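Local coordinates for putative GH105 family protein (Salmonella enterica subsp. enterica serovar Paratyphi A, PDB 3QWT) that is of unknown function but, as a possible alpha/alpha-toroid member of glycoside hydrolase family 105, probably hydrolyses unsaturated uronyl-containing sugars, at residues G152-T157 / E161-M166; D168-M173 / L199-N204; L212-W217 / H222-N227. One frame throughout, in Å; residues are numbered along the deposited sequence.

Contact 1: residues G152-T157 / E161-M166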
ATOM      1  N   GLY A 152      -3.873  35.486  -0.615  1.00 31.32           N
ATOM      2  CA  GLY A 152      -2.872  35.736   0.402  1.00 28.34           C
ATOM      3  C   GLY A 152      -3.548  36.034   1.725  1.00 32.12           C
ATOM      4  O   GLY A 152      -4.610  36.657   1.768  1.00 33.70           O
HETATM    5  N   MSE A 153      -2.952  35.575   2.812  1.00 32.24           N
HETATM    6  CA  MSE A 153      -3.478  35.903   4.131  1.00 30.40           C
HETATM    7  C   MSE A 153      -3.291  37.391   4.428  1.00 33.51           C
HETATM    8  O   MSE A 153      -2.181  37.927   4.331  1.00 36.30           O
HETATM    9  CB  MSE A 153      -2.812  35.055   5.195  1.00 23.59           C
HETATM   10  CG  MSE A 153      -3.264  33.607   5.122  1.00 31.95           C
HETATM   11 SE   MSE A 153      -2.719  32.655   6.709  0.74 39.16          SE
HETATM   12  CE  MSE A 153      -3.978  31.167   6.630  1.00 25.60           C
ATOM     13  N   GLN A 154      -4.386  38.065   4.757  1.00 29.59           N
ATOM     14  CA  GLN A 154      -4.317  39.491   5.010  1.00 35.61           C
ATOM     15  C   GLN A 154      -3.880  39.705   6.451  1.00 39.21           C
ATOM     16  O   GLN A 154      -4.431  39.090   7.363  1.00 39.11           O
ATOM     17  CB  GLN A 154      -5.666  40.148   4.744  1.00 37.45           C
ATOM     18  CG  GLN A 154      -5.696  41.636   5.035  1.00 35.65           C
ATOM     19  CD  GLN A 154      -6.972  42.264   4.544  1.00 40.48           C
ATOM     20  OE1 GLN A 154      -7.288  42.219   3.345  1.00 37.84           O
ATOM     21  NE2 GLN A 154      -7.732  42.838   5.466  1.00 42.74           N
ATOM     22  N   HIS A 155      -2.870  40.547   6.657  1.00 35.96           N
ATOM     23  CA  HIS A 155      -2.384  40.779   8.012  1.00 36.33           C
ATOM     24  C   HIS A 155      -3.377  41.616   8.819  1.00 43.93           C
ATOM     25  O   HIS A 155      -3.088  42.765   9.168  1.00 41.94           O
ATOM     26  CB  HIS A 155      -0.996  41.432   8.015  1.00 33.68           C
ATOM     27  CG  HIS A 155      -0.337  41.428   9.361  1.00 38.08           C
ATOM     28  ND1 HIS A 155       0.367  40.341   9.840  1.00 41.64           N
ATOM     29  CD2 HIS A 155      -0.292  42.363  10.338  1.00 33.47           C
ATOM     30  CE1 HIS A 155       0.831  40.618  11.047  1.00 40.24           C
ATOM     31  NE2 HIS A 155       0.444  41.838  11.372  1.00 36.68           N
ATOM     32  N   ILE A 156      -4.547  41.038   9.112  1.00 40.81           N
ATOM     33  CA  ILE A 156      -5.547  41.723   9.913  1.00 33.76           C
ATOM     34  C   ILE A 156      -5.276  41.586  11.410  1.00 37.69           C
ATOM     35  O   ILE A 156      -4.970  40.514  11.923  1.00 36.75           O
ATOM     36  CB  ILE A 156      -6.990  41.280   9.589  1.00 35.97           C
ATOM     37  CG1 ILE A 156      -7.991  42.136  10.375  1.00 31.53           C
ATOM     38  CG2 ILE A 156      -7.193  39.829   9.937  1.00 39.07           C
ATOM     39  CD1 ILE A 156      -9.436  41.788  10.086  1.00 30.57           C
ATOM     40  N   THR A 157      -5.439  42.697  12.105  1.00 32.31           N
ATOM     41  CA  THR A 157      -4.945  42.859  13.456  1.00 37.69           C
ATOM     42  C   THR A 157      -6.077  43.188  14.447  1.00 42.22           C
ATOM     43  O   THR A 157      -7.225  43.357  14.038  1.00 47.52           O
ATOM     44  CB  THR A 157      -3.865  43.948  13.393  1.00 42.17           C
ATOM     45  OG1 THR A 157      -2.610  43.323  13.099  1.00 51.95           O
ATOM     46  CG2 THR A 157      -3.778  44.782  14.643  1.00 42.24           C
ATOM     47  N   GLU A 161      -7.760  46.772   9.945  1.00 40.64           N
ATOM     48  CA  GLU A 161      -8.021  45.835   8.865  1.00 41.30           C
ATOM     49  C   GLU A 161      -6.747  45.518   8.081  1.00 42.54           C
ATOM     50  O   GLU A 161      -6.425  44.335   7.849  1.00 33.03           O
ATOM     51  CB  GLU A 161      -9.095  46.363   7.921  1.00 46.71           C
ATOM     52  CG  GLU A 161     -10.501  46.178   8.440  1.00 58.59           C
ATOM     53  CD  GLU A 161     -11.550  46.456   7.379  1.00 67.35           C
ATOM     54  OE1 GLU A 161     -11.204  46.429   6.175  1.00 63.20           O
ATOM     55  OE2 GLU A 161     -12.722  46.700   7.756  1.00 72.78           O
ATOM     56  N   ASN A 162      -6.030  46.574   7.685  1.00 32.33           N
ATOM     57  CA  ASN A 162      -4.881  46.448   6.797  1.00 33.67           C
ATOM     58  C   ASN A 162      -5.287  45.796   5.486  1.00 40.43           C
ATOM     59  O   ASN A 162      -4.655  44.853   5.002  1.00 32.94           O
ATOM     60  CB  ASN A 162      -3.757  45.672   7.468  1.00 38.15           C
ATOM     61  CG  ASN A 162      -3.209  46.391   8.674  1.00 46.91           C
ATOM     62  OD1 ASN A 162      -2.990  47.599   8.637  1.00 52.04           O
ATOM     63  ND2 ASN A 162      -3.005  45.659   9.760  1.00 46.17           N
ATOM     64  N   HIS A 163      -6.361  46.317   4.912  1.00 45.06           N
ATOM     65  CA  HIS A 163      -6.865  45.815   3.652  1.00 40.98           C
ATOM     66  C   HIS A 163      -5.730  45.526   2.669  1.00 38.13           C
ATOM     67  O   HIS A 163      -4.790  46.318   2.519  1.00 34.20           O
ATOM     68  CB  HIS A 163      -7.851  46.814   3.052  1.00 43.14           C
ATOM     69  CG  HIS A 163      -8.688  46.237   1.960  1.00 43.46           C
ATOM     70  ND1 HIS A 163      -9.545  45.176   2.167  1.00 50.16           N
ATOM     71  CD2 HIS A 163      -8.782  46.550   0.648  1.00 36.87           C
ATOM     72  CE1 HIS A 163     -10.139  44.868   1.028  1.00 48.37           C
ATOM     73  NE2 HIS A 163      -9.691  45.686   0.091  1.00 41.58           N
ATOM     74  N   GLN A 164      -5.813  44.365   2.024  1.00 37.43           N
ATOM     75  CA  GLN A 164      -4.902  44.013   0.931  1.00 37.61           C
ATOM     76  C   GLN A 164      -3.416  43.900   1.296  1.00 37.95           C
ATOM     77  O   GLN A 164      -2.585  43.772   0.403  1.00 31.31           O
ATOM     78  CB  GLN A 164      -5.056  45.008  -0.224  1.00 35.39           C
ATOM     79  CG  GLN A 164      -6.374  44.900  -0.959  1.00 36.02           C
ATOM     80  CD  GLN A 164      -6.433  43.689  -1.872  1.00 41.15           C
ATOM     81  OE1 GLN A 164      -5.962  42.604  -1.527  1.00 44.36           O
ATOM     82  NE2 GLN A 164      -7.002  43.874  -3.050  1.00 46.25           N
ATOM     83  N   GLN A 165      -3.079  43.948   2.584  1.00 40.24           N
ATOM     84  CA  GLN A 165      -1.670  43.897   3.005  1.00 37.21           C
ATOM     85  C   GLN A 165      -1.233  42.506   3.457  1.00 38.00           C
ATOM     86  O   GLN A 165      -2.018  41.764   4.086  1.00 33.32           O
ATOM     87  CB  GLN A 165      -1.396  44.866   4.162  1.00 29.27           C
ATOM     88  CG  GLN A 165      -1.626  46.329   3.876  1.00 37.93           C
ATOM     89  CD  GLN A 165      -1.299  47.188   5.100  1.00 39.51           C
ATOM     90  OE1 GLN A 165      -0.495  46.789   5.942  1.00 42.46           O
ATOM     91  NE2 GLN A 165      -1.923  48.357   5.202  1.00 34.48           N
HETATM   92  N   MSE A 166       0.029  42.183   3.150  1.00 36.75           N
HETATM   93  CA  MSE A 166       0.703  40.972   3.634  1.00 35.74           C
HETATM   94  C   MSE A 166       1.989  41.377   4.369  1.00 37.62           C
HETATM   95  O   MSE A 166       2.756  42.205   3.872  1.00 37.72           O
HETATM   96  CB  MSE A 166       1.030  40.032   2.470  1.00 35.83           C
HETATM   97  CG  MSE A 166      -0.195  39.434   1.778  1.00 36.71           C
HETATM   98 SE   MSE A 166       0.159  38.210   0.270  0.75 46.79          SE
HETATM   99  CE  MSE A 166       1.028  36.705   1.203  1.00 21.35           C
TER
HETATM  100  O   HOH W   1     -10.109  44.154   4.723  1.00 42.25           O
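Gln154 reaches across to the backbone of residues 161-164 with both ends of its amide, joining the loop after helix 131-143 to the loop that enters strand 165-167. Its CG stands opposite the backbone N (chi1 178°) and the chain runs on extended, which carries the amide over the turn. There OE1 accepts the N-H of Gln164 at 2.9 Å, while NE2 donates to the carbonyl O of Glu161 at 3.1 Å. In each bond the donor stands above the carbonyl plane and not on a lone pair. A long side chain with one acceptor and one donor suits this task, since it can serve an N-H and a C=O of the same loop. A water extends the network: it accepts from Gln154 NE2 at 2.8 Å, donates to Glu161 OE1, and lies in the ring plane of His163 at ND1.

Two further bonds involve the backbone of His155, the centre of an inverse gamma turn. Its N-H points almost straight at the O of Gln165 (3.0 Å, 165° at the hydrogen). Its own O takes the N-H of Asn162 ND2 at 3.0 Å, with the donor nearly along the C=O axis. Asn162 also opens a type II beta turn, closed by Gln165 N on Asn162 O at 3.0 Å.

Apolar contacts lie at both ends. Ile156 CG1 packs 4.0 Å from Glu161 CA, and the selenium of Met166, a selenomethionine, rests 3.9 Å from Gly152 CA, where the absence of a side chain makes room for it.

Outside the loop, the His155 ring stacks on Trp167 and bonds to Thr170 and to a glycerol, probably from the crystallisation liquor though it may mark a pocket; Glu161 OE2 meets Ser11 of the second subunit.

Amide side chains thus supply bonds to backbone groups that irregular segments cannot all give each other.

Contact 2: residues D168-M173 / L199-N204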
ATOM      1  N   ASP A 168       5.584  40.155   6.812  1.00 25.15           N
ATOM      2  CA  ASP A 168       6.454  39.104   7.351  1.00 27.64           C
ATOM      3  C   ASP A 168       5.808  38.371   8.545  1.00 26.27           C
ATOM      4  O   ASP A 168       5.785  37.152   8.595  1.00 33.98           O
ATOM      5  CB  ASP A 168       7.768  39.700   7.850  1.00 22.41           C
ATOM      6  CG  ASP A 168       8.492  40.540   6.788  1.00 34.70           C
ATOM      7  OD1 ASP A 168       8.119  40.507   5.601  1.00 35.50           O
ATOM      8  OD2 ASP A 168       9.453  41.236   7.150  1.00 40.61           O
ATOM      9  N   ASP A 169       5.332  39.156   9.508  1.00 25.81           N
ATOM     10  CA  ASP A 169       4.916  38.683  10.816  1.00 27.22           C
ATOM     11  C   ASP A 169       3.841  37.582  10.696  1.00 32.84           C
ATOM     12  O   ASP A 169       3.730  36.696  11.544  1.00 40.33           O
ATOM     13  CB  ASP A 169       4.397  39.867  11.664  1.00 34.67           C
ATOM     14  CG  ASP A 169       5.398  41.062  11.721  1.00 45.39           C
ATOM     15  OD1 ASP A 169       5.918  41.387  12.819  1.00 40.44           O
ATOM     16  OD2 ASP A 169       5.665  41.684  10.669  1.00 41.98           O
ATOM     17  N   THR A 170       3.050  37.643   9.637  1.00 25.96           N
ATOM     18  CA  THR A 170       2.015  36.650   9.432  1.00 32.30           C
ATOM     19  C   THR A 170       2.627  35.264   9.465  1.00 31.12           C
ATOM     20  O   THR A 170       1.996  34.344   9.941  1.00 24.43           O
ATOM     21  CB  THR A 170       1.291  36.873   8.110  1.00 31.40           C
ATOM     22  OG1 THR A 170       0.705  38.177   8.119  1.00 34.69           O
ATOM     23  CG2 THR A 170       0.203  35.836   7.894  1.00 27.89           C
ATOM     24  N   LEU A 171       3.864  35.109   8.991  1.00 27.73           N
ATOM     25  CA  LEU A 171       4.402  33.749   8.907  1.00 33.86           C
ATOM     26  C   LEU A 171       4.566  33.120  10.285  1.00 31.84           C
ATOM     27  O   LEU A 171       4.406  31.908  10.437  1.00 28.33           O
ATOM     28  CB  LEU A 171       5.695  33.669   8.076  1.00 32.44           C
ATOM     29  CG  LEU A 171       5.457  33.821   6.563  1.00 37.42           C
ATOM     30  CD1 LEU A 171       6.722  34.233   5.832  1.00 41.08           C
ATOM     31  CD2 LEU A 171       4.875  32.543   5.948  1.00 33.99           C
HETATM   32  N   MSE A 172       4.856  33.951  11.285  1.00 25.32           N
HETATM   33  CA  MSE A 172       5.074  33.467  12.638  1.00 29.02           C
HETATM   34  C   MSE A 172       3.767  33.314  13.430  1.00 40.33           C
HETATM   35  O   MSE A 172       3.572  32.316  14.139  1.00 42.41           O
HETATM   36  CB  MSE A 172       6.035  34.401  13.391  1.00 33.79           C
HETATM   37  CG  MSE A 172       6.268  34.049  14.858  1.00 29.06           C
HETATM   38 SE   MSE A 172       7.373  32.452  15.091  0.77 52.11          SE
HETATM   39  CE  MSE A 172       6.069  31.341  16.026  1.00 42.37           C
HETATM   40  N   MSE A 173       2.885  34.303  13.310  1.00 35.89           N
HETATM   41  CA  MSE A 173       1.695  34.391  14.159  1.00 32.55           C
HETATM   42  C   MSE A 173       0.497  33.532  13.723  1.00 34.14           C
HETATM   43  O   MSE A 173      -0.366  33.235  14.545  1.00 32.44           O
HETATM   44  CB  MSE A 173       1.228  35.833  14.272  1.00 31.02           C
HETATM   45  CG  MSE A 173       2.337  36.832  14.558  1.00 31.39           C
HETATM   46 SE   MSE A 173       3.580  36.260  15.941  0.67 42.83          SE
HETATM   47  CE  MSE A 173       4.982  37.576  15.532  1.00 45.84           C
ATOM     48  N   LEU A 199       4.920  30.309  -0.009  1.00 20.18           N
ATOM     49  CA  LEU A 199       5.316  30.635  -1.374  1.00 29.23           C
ATOM     50  C   LEU A 199       4.838  32.028  -1.790  1.00 35.03           C
ATOM     51  O   LEU A 199       5.582  32.784  -2.403  1.00 32.41           O
ATOM     52  CB  LEU A 199       4.815  29.564  -2.350  1.00 21.34           C
ATOM     53  CG  LEU A 199       5.359  28.151  -2.104  1.00 17.81           C
ATOM     54  CD1 LEU A 199       4.619  27.167  -2.981  1.00 19.62           C
ATOM     55  CD2 LEU A 199       6.873  28.048  -2.355  1.00 18.47           C
ATOM     56  N   LEU A 200       3.605  32.377  -1.435  1.00 35.29           N
ATOM     57  CA  LEU A 200       3.065  33.674  -1.831  1.00 31.12           C
ATOM     58  C   LEU A 200       3.773  34.778  -1.069  1.00 26.68           C
ATOM     59  O   LEU A 200       4.061  35.840  -1.639  1.00 29.66           O
ATOM     60  CB  LEU A 200       1.550  33.769  -1.596  1.00 29.62           C
ATOM     61  CG  LEU A 200       0.918  34.976  -2.296  1.00 30.75           C
ATOM     62  CD1 LEU A 200       1.123  34.867  -3.803  1.00 29.13           C
ATOM     63  CD2 LEU A 200      -0.565  35.107  -1.981  1.00 29.29           C
ATOM     64  N   HIS A 201       4.037  34.541   0.219  1.00 21.03           N
ATOM     65  CA  HIS A 201       4.741  35.529   1.019  1.00 29.20           C
ATOM     66  C   HIS A 201       6.136  35.775   0.420  1.00 36.73           C
ATOM     67  O   HIS A 201       6.519  36.925   0.215  1.00 32.94           O
ATOM     68  CB  HIS A 201       4.821  35.141   2.492  1.00 25.65           C
ATOM     69  CG  HIS A 201       3.587  35.489   3.273  1.00 33.45           C
ATOM     70  ND1 HIS A 201       2.404  34.792   3.141  1.00 34.71           N
ATOM     71  CD2 HIS A 201       3.343  36.484   4.157  1.00 39.67           C
ATOM     72  CE1 HIS A 201       1.489  35.335   3.927  1.00 40.57           C
ATOM     73  NE2 HIS A 201       2.027  36.369   4.547  1.00 36.10           N
ATOM     74  N   VAL A 202       6.866  34.696   0.128  1.00 27.94           N
ATOM     75  CA  VAL A 202       8.163  34.804  -0.516  1.00 30.39           C
ATOM     76  C   VAL A 202       8.041  35.652  -1.775  1.00 34.28           C
ATOM     77  O   VAL A 202       8.757  36.636  -1.924  1.00 28.56           O
ATOM     78  CB  VAL A 202       8.776  33.424  -0.849  1.00 25.01           C
ATOM     79  CG1 VAL A 202      10.012  33.568  -1.760  1.00 23.74           C
ATOM     80  CG2 VAL A 202       9.163  32.708   0.423  1.00 30.56           C
ATOM     81  N   GLN A 203       7.119  35.287  -2.664  1.00 34.00           N
ATOM     82  CA  GLN A 203       6.887  36.054  -3.889  1.00 33.06           C
ATOM     83  C   GLN A 203       6.811  37.571  -3.644  1.00 38.25           C
ATOM     84  O   GLN A 203       7.379  38.359  -4.395  1.00 38.75           O
ATOM     85  CB  GLN A 203       5.604  35.579  -4.573  1.00 31.05           C
ATOM     86  CG  GLN A 203       5.231  36.350  -5.843  1.00 32.92           C
ATOM     87  CD  GLN A 203       4.076  35.685  -6.598  1.00 37.13           C
ATOM     88  OE1 GLN A 203       4.129  34.486  -6.914  1.00 37.38           O
ATOM     89  NE2 GLN A 203       3.022  36.456  -6.879  1.00 30.31           N
ATOM     90  N   ASN A 204       6.121  37.971  -2.582  1.00 35.78           N
ATOM     91  CA  ASN A 204       5.768  39.370  -2.375  1.00 37.44           C
ATOM     92  C   ASN A 204       6.707  40.141  -1.455  1.00 34.69           C
ATOM     93  O   ASN A 204       6.765  41.370  -1.517  1.00 34.86           O
ATOM     94  CB  ASN A 204       4.328  39.499  -1.843  1.00 40.39           C
ATOM     95  CG  ASN A 204       3.273  39.224  -2.908  1.00 45.72           C
ATOM     96  OD1 ASN A 204       3.525  39.350  -4.111  1.00 39.28           O
ATOM     97  ND2 ASN A 204       2.074  38.857  -2.462  1.00 49.73           N
TER
HETATM   98  O   HOH W   2       0.357  38.330   5.645  1.00 28.67           O
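Thr170 OG1 is gripped by the ring nitrogen ND1 of His155 and, through a weak bond, by the carbonyl O of Trp167. A water 2.8 Å from His201 NE2 may also join this hydroxyl to the imidazole, but its leg to Thr170 OG1 is too short to be sound, and the bridge remains doubtful. A threonine fits here because its other branch is a methyl: CG2 comes within 3.8 Å of His201 NE2, and CB within 3.7 Å of the same nitrogen, the two side chains running perpendicular.

The contact joins helices 170-184 and 188-205, consecutive helices linked by a short loop in a protein described as an alpha/alpha toroid. It lies near the start of the first and towards the end of the second, and a pi-type turn spans residues 171-173.

Leu171 covers one face of the His201 ring. Its CD2 sits 4.1 Å above the ring plane, displaced toward the rim, and Leu171 CD1 comes 3.9 Å from His201 CB, the two side chains lying antiparallel side by side. His201 CG lies anti to the His201 carbonyl carbon (chi1 -83°), which sends the imidazole toward the other helix, while its ND1 bonds to the carbonyl O of Gln197, one turn earlier in its own helix. Met166 of strand 165-167 also packs against His201.

Contact 3: residues L212-W217 / H222-N227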
ATOM      1  N   LEU A 212      17.618  39.565   1.821  1.00 34.41           N
ATOM      2  CA  LEU A 212      16.816  39.935   2.978  1.00 37.53           C
ATOM      3  C   LEU A 212      15.365  40.169   2.534  1.00 40.25           C
ATOM      4  O   LEU A 212      15.064  40.108   1.340  1.00 41.88           O
ATOM      5  CB  LEU A 212      17.404  41.177   3.662  1.00 33.63           C
ATOM      6  CG  LEU A 212      18.852  40.980   4.126  1.00 38.92           C
ATOM      7  CD1 LEU A 212      19.541  42.309   4.517  1.00 41.98           C
ATOM      8  CD2 LEU A 212      18.936  39.956   5.263  1.00 29.51           C
ATOM      9  N   TRP A 213      14.478  40.455   3.485  1.00 35.77           N
ATOM     10  CA  TRP A 213      13.056  40.625   3.188  1.00 40.76           C
ATOM     11  C   TRP A 213      12.519  42.030   3.465  1.00 41.97           C
ATOM     12  O   TRP A 213      12.986  42.723   4.368  1.00 37.74           O
ATOM     13  CB  TRP A 213      12.233  39.647   4.022  1.00 37.42           C
ATOM     14  CG  TRP A 213      12.236  38.242   3.521  1.00 31.45           C
ATOM     15  CD1 TRP A 213      13.313  37.509   3.134  1.00 33.51           C
ATOM     16  CD2 TRP A 213      11.097  37.382   3.406  1.00 28.95           C
ATOM     17  NE1 TRP A 213      12.911  36.240   2.756  1.00 33.73           N
ATOM     18  CE2 TRP A 213      11.558  36.141   2.920  1.00 27.69           C
ATOM     19  CE3 TRP A 213       9.730  37.549   3.652  1.00 31.66           C
ATOM     20  CZ2 TRP A 213      10.695  35.066   2.679  1.00 34.89           C
ATOM     21  CZ3 TRP A 213       8.872  36.486   3.419  1.00 31.13           C
ATOM     22  CH2 TRP A 213       9.359  35.255   2.927  1.00 33.21           C
ATOM     23  N   PHE A 214      11.505  42.429   2.706  1.00 34.30           N
ATOM     24  CA  PHE A 214      10.787  43.650   3.011  1.00 32.84           C
ATOM     25  C   PHE A 214       9.725  43.401   4.076  1.00 37.68           C
ATOM     26  O   PHE A 214       9.129  42.321   4.139  1.00 26.30           O
ATOM     27  CB  PHE A 214      10.154  44.215   1.744  1.00 41.79           C
ATOM     28  CG  PHE A 214      11.164  44.646   0.721  1.00 43.79           C
ATOM     29  CD1 PHE A 214      12.057  45.660   1.007  1.00 41.24           C
ATOM     30  CD2 PHE A 214      11.239  44.019  -0.510  1.00 40.93           C
ATOM     31  CE1 PHE A 214      13.010  46.056   0.060  1.00 43.18           C
ATOM     32  CE2 PHE A 214      12.188  44.412  -1.452  1.00 45.05           C
ATOM     33  CZ  PHE A 214      13.071  45.429  -1.161  1.00 41.99           C
ATOM     34  N   HIS A 215       9.471  44.400   4.903  1.00 34.88           N
ATOM     35  CA  HIS A 215       8.493  44.218   5.969  1.00 43.44           C
ATOM     36  C   HIS A 215       7.096  43.896   5.430  1.00 40.82           C
ATOM     37  O   HIS A 215       6.489  42.898   5.831  1.00 37.19           O
ATOM     38  CB  HIS A 215       8.436  45.430   6.910  1.00 40.00           C
ATOM     39  CG  HIS A 215       7.519  45.231   8.074  1.00 46.15           C
ATOM     40  ND1 HIS A 215       6.991  46.278   8.799  1.00 46.52           N
ATOM     41  CD2 HIS A 215       7.034  44.097   8.635  1.00 47.26           C
ATOM     42  CE1 HIS A 215       6.218  45.795   9.758  1.00 49.39           C
ATOM     43  NE2 HIS A 215       6.229  44.477   9.681  1.00 49.83           N
ATOM     44  N   GLY A 216       6.594  44.730   4.522  1.00 36.82           N
ATOM     45  CA  GLY A 216       5.237  44.574   4.033  1.00 37.75           C
ATOM     46  C   GLY A 216       5.033  44.678   2.529  1.00 41.38           C
ATOM     47  O   GLY A 216       5.903  45.156   1.784  1.00 36.76           O
ATOM     48  N   TRP A 217       3.852  44.226   2.102  1.00 34.02           N
ATOM     49  CA  TRP A 217       3.397  44.288   0.717  1.00 31.83           C
ATOM     50  C   TRP A 217       1.916  44.643   0.696  1.00 34.95           C
ATOM     51  O   TRP A 217       1.134  44.157   1.525  1.00 35.72           O
ATOM     52  CB  TRP A 217       3.596  42.930   0.022  1.00 27.27           C
ATOM     53  CG  TRP A 217       2.807  42.782  -1.252  1.00 29.63           C
ATOM     54  CD1 TRP A 217       1.606  42.158  -1.399  1.00 38.21           C
ATOM     55  CD2 TRP A 217       3.159  43.279  -2.547  1.00 31.97           C
ATOM     56  NE1 TRP A 217       1.189  42.235  -2.704  1.00 33.79           N
ATOM     57  CE2 TRP A 217       2.124  42.926  -3.426  1.00 35.94           C
ATOM     58  CE3 TRP A 217       4.244  44.004  -3.045  1.00 35.29           C
ATOM     59  CZ2 TRP A 217       2.150  43.256  -4.779  1.00 38.68           C
ATOM     60  CZ3 TRP A 217       4.265  44.335  -4.384  1.00 37.59           C
ATOM     61  CH2 TRP A 217       3.227  43.964  -5.235  1.00 34.94           C
ATOM     62  N   HIS A 222       0.262  47.561  -5.339  1.00 41.74           N
ATOM     63  CA  HIS A 222       1.396  46.674  -5.577  1.00 45.36           C
ATOM     64  C   HIS A 222       2.745  47.295  -5.216  1.00 41.82           C
ATOM     65  O   HIS A 222       3.606  47.467  -6.077  1.00 35.24           O
ATOM     66  CB  HIS A 222       1.418  46.214  -7.035  1.00 52.43           C
ATOM     67  CG  HIS A 222       0.212  45.424  -7.427  1.00 49.03           C
ATOM     68  ND1 HIS A 222      -1.041  45.986  -7.523  1.00 50.58           N
ATOM     69  CD2 HIS A 222       0.061  44.111  -7.724  1.00 47.53           C
ATOM     70  CE1 HIS A 222      -1.914  45.054  -7.868  1.00 53.65           C
ATOM     71  NE2 HIS A 222      -1.269  43.907  -7.998  1.00 48.07           N
ATOM     72  N   HIS A 223       2.925  47.620  -3.940  1.00 43.65           N
ATOM     73  CA  HIS A 223       4.181  48.173  -3.457  1.00 42.48           C
ATOM     74  C   HIS A 223       4.584  47.523  -2.134  1.00 39.64           C
ATOM     75  O   HIS A 223       3.790  46.791  -1.513  1.00 32.79           O
ATOM     76  CB  HIS A 223       4.053  49.690  -3.285  1.00 37.79           C
ATOM     77  CG  HIS A 223       2.993  50.088  -2.308  1.00 45.58           C
ATOM     78  ND1 HIS A 223       3.203  50.090  -0.944  1.00 41.28           N
ATOM     79  CD2 HIS A 223       1.709  50.477  -2.491  1.00 48.58           C
ATOM     80  CE1 HIS A 223       2.097  50.474  -0.332  1.00 47.87           C
ATOM     81  NE2 HIS A 223       1.174  50.713  -1.247  1.00 49.24           N
ATOM     82  N   ASN A 224       5.830  47.766  -1.729  1.00 40.09           N
ATOM     83  CA  ASN A 224       6.339  47.303  -0.442  1.00 39.82           C
ATOM     84  C   ASN A 224       6.515  48.437   0.565  1.00 42.22           C
ATOM     85  O   ASN A 224       7.453  48.423   1.365  1.00 43.38           O
ATOM     86  CB  ASN A 224       7.657  46.548  -0.613  1.00 38.20           C
ATOM     87  CG  ASN A 224       7.470  45.188  -1.279  1.00 37.67           C
ATOM     88  OD1 ASN A 224       7.724  45.035  -2.469  1.00 32.75           O
ATOM     89  ND2 ASN A 224       7.005  44.200  -0.512  1.00 34.05           N
ATOM     90  N   PHE A 225       5.603  49.403   0.534  1.00 45.45           N
ATOM     91  CA  PHE A 225       5.661  50.552   1.452  1.00 49.71           C
ATOM     92  C   PHE A 225       7.035  51.212   1.409  1.00 53.96           C
ATOM     93  O   PHE A 225       7.537  51.551   0.333  1.00 51.57           O
ATOM     94  CB  PHE A 225       5.276  50.134   2.881  1.00 43.55           C
ATOM     95  CG  PHE A 225       3.875  49.598   2.981  1.00 42.24           C
ATOM     96  CD1 PHE A 225       2.827  50.421   3.367  1.00 43.60           C
ATOM     97  CD2 PHE A 225       3.594  48.288   2.616  1.00 39.75           C
ATOM     98  CE1 PHE A 225       1.531  49.937   3.417  1.00 46.70           C
ATOM     99  CE2 PHE A 225       2.301  47.796   2.671  1.00 43.81           C
ATOM    100  CZ  PHE A 225       1.266  48.620   3.075  1.00 45.86           C
ATOM    101  N   ALA A 226       7.649  51.372   2.573  1.00 53.48           N
ATOM    102  CA  ALA A 226       8.946  52.037   2.662  1.00 49.56           C
ATOM    103  C   ALA A 226      10.101  51.155   2.179  1.00 50.69           C
ATOM    104  O   ALA A 226      11.258  51.553   2.277  1.00 50.90           O
ATOM    105  CB  ALA A 226       9.197  52.496   4.089  1.00 47.34           C
ATOM    106  N   ASN A 227       9.792  49.970   1.655  1.00 46.03           N
ATOM    107  CA  ASN A 227      10.836  49.005   1.298  1.00 50.35           C
ATOM    108  C   ASN A 227      11.809  48.803   2.460  1.00 45.68           C
ATOM    109  O   ASN A 227      13.021  48.784   2.278  1.00 40.17           O
ATOM    110  CB  ASN A 227      11.602  49.438   0.038  1.00 51.03           C
ATOM    111  CG  ASN A 227      10.756  49.363  -1.228  1.00 50.12           C
ATOM    112  OD1 ASN A 227       9.549  49.145  -1.183  1.00 54.31           O
ATOM    113  ND2 ASN A 227      11.394  49.556  -2.363  1.00 55.76           N
TER
HETATM  114  O   HOH W   3       8.379  47.069   3.616  1.00 36.41           O
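Asn224 ND2 donates to Gly216 O at 2.7 Å, approaching from above the carbonyl plane (35° out of it). A water joins the same residues by their backbones, accepting from Gly216 N at 3.1 Å and donating to Asn224 O at 2.8 Å.

Beside this pair, Trp217 lays its six-membered ring along the backbone of His222 and His223: CH2 is 3.3 Å from His222 CA, CE3 is 3.2 Å from His223 O, and His223 N lies over one face. A broad flat indole can in this way span the backbone of two residues and touch His222 CB. The phenyl of Phe225 turns its edge to the backbone of Gly216 and Trp217, and Phe214 CD1 meets Asn227 C at 3.5 Å.

Further out, His222 and His223 form a G1 beta bulge facing the last residue of strand 216-218. His223 ND1 accepts Phe225 N in its ring plane, consistent with holding the two rings together, His223 CE1 lying 3.6 Å above the centre of the Phe225 ring. Asn224 ND2 has a second acceptor in Asn204 O, and its OD1 meets Lys208 of the third subunit.

One amide therefore serves three partners, joining strand, helix end and neighbouring subunit.

Contacts 1, 2 and 3 follow one another in series, with no nesting or crossing. Contact 1 closes a short loop at 158-160 within the connection from helix 131-143 to strand 165-167. Contact 2 then joins the early part of helix 170-184 to the later part of helix 188-205, closing over the loop between them. Contact 3 closes the turn that follows strand 216-218, before helix 231-248. Strands 165-167 and 216-218 pair antiparallel through Met166 and Trp217, tying contacts 1 and 3 together. Contact 2 touches both, bonding to contact 3 through Asp169 with His215, so loops at this end of the toroid are anchored to its helices.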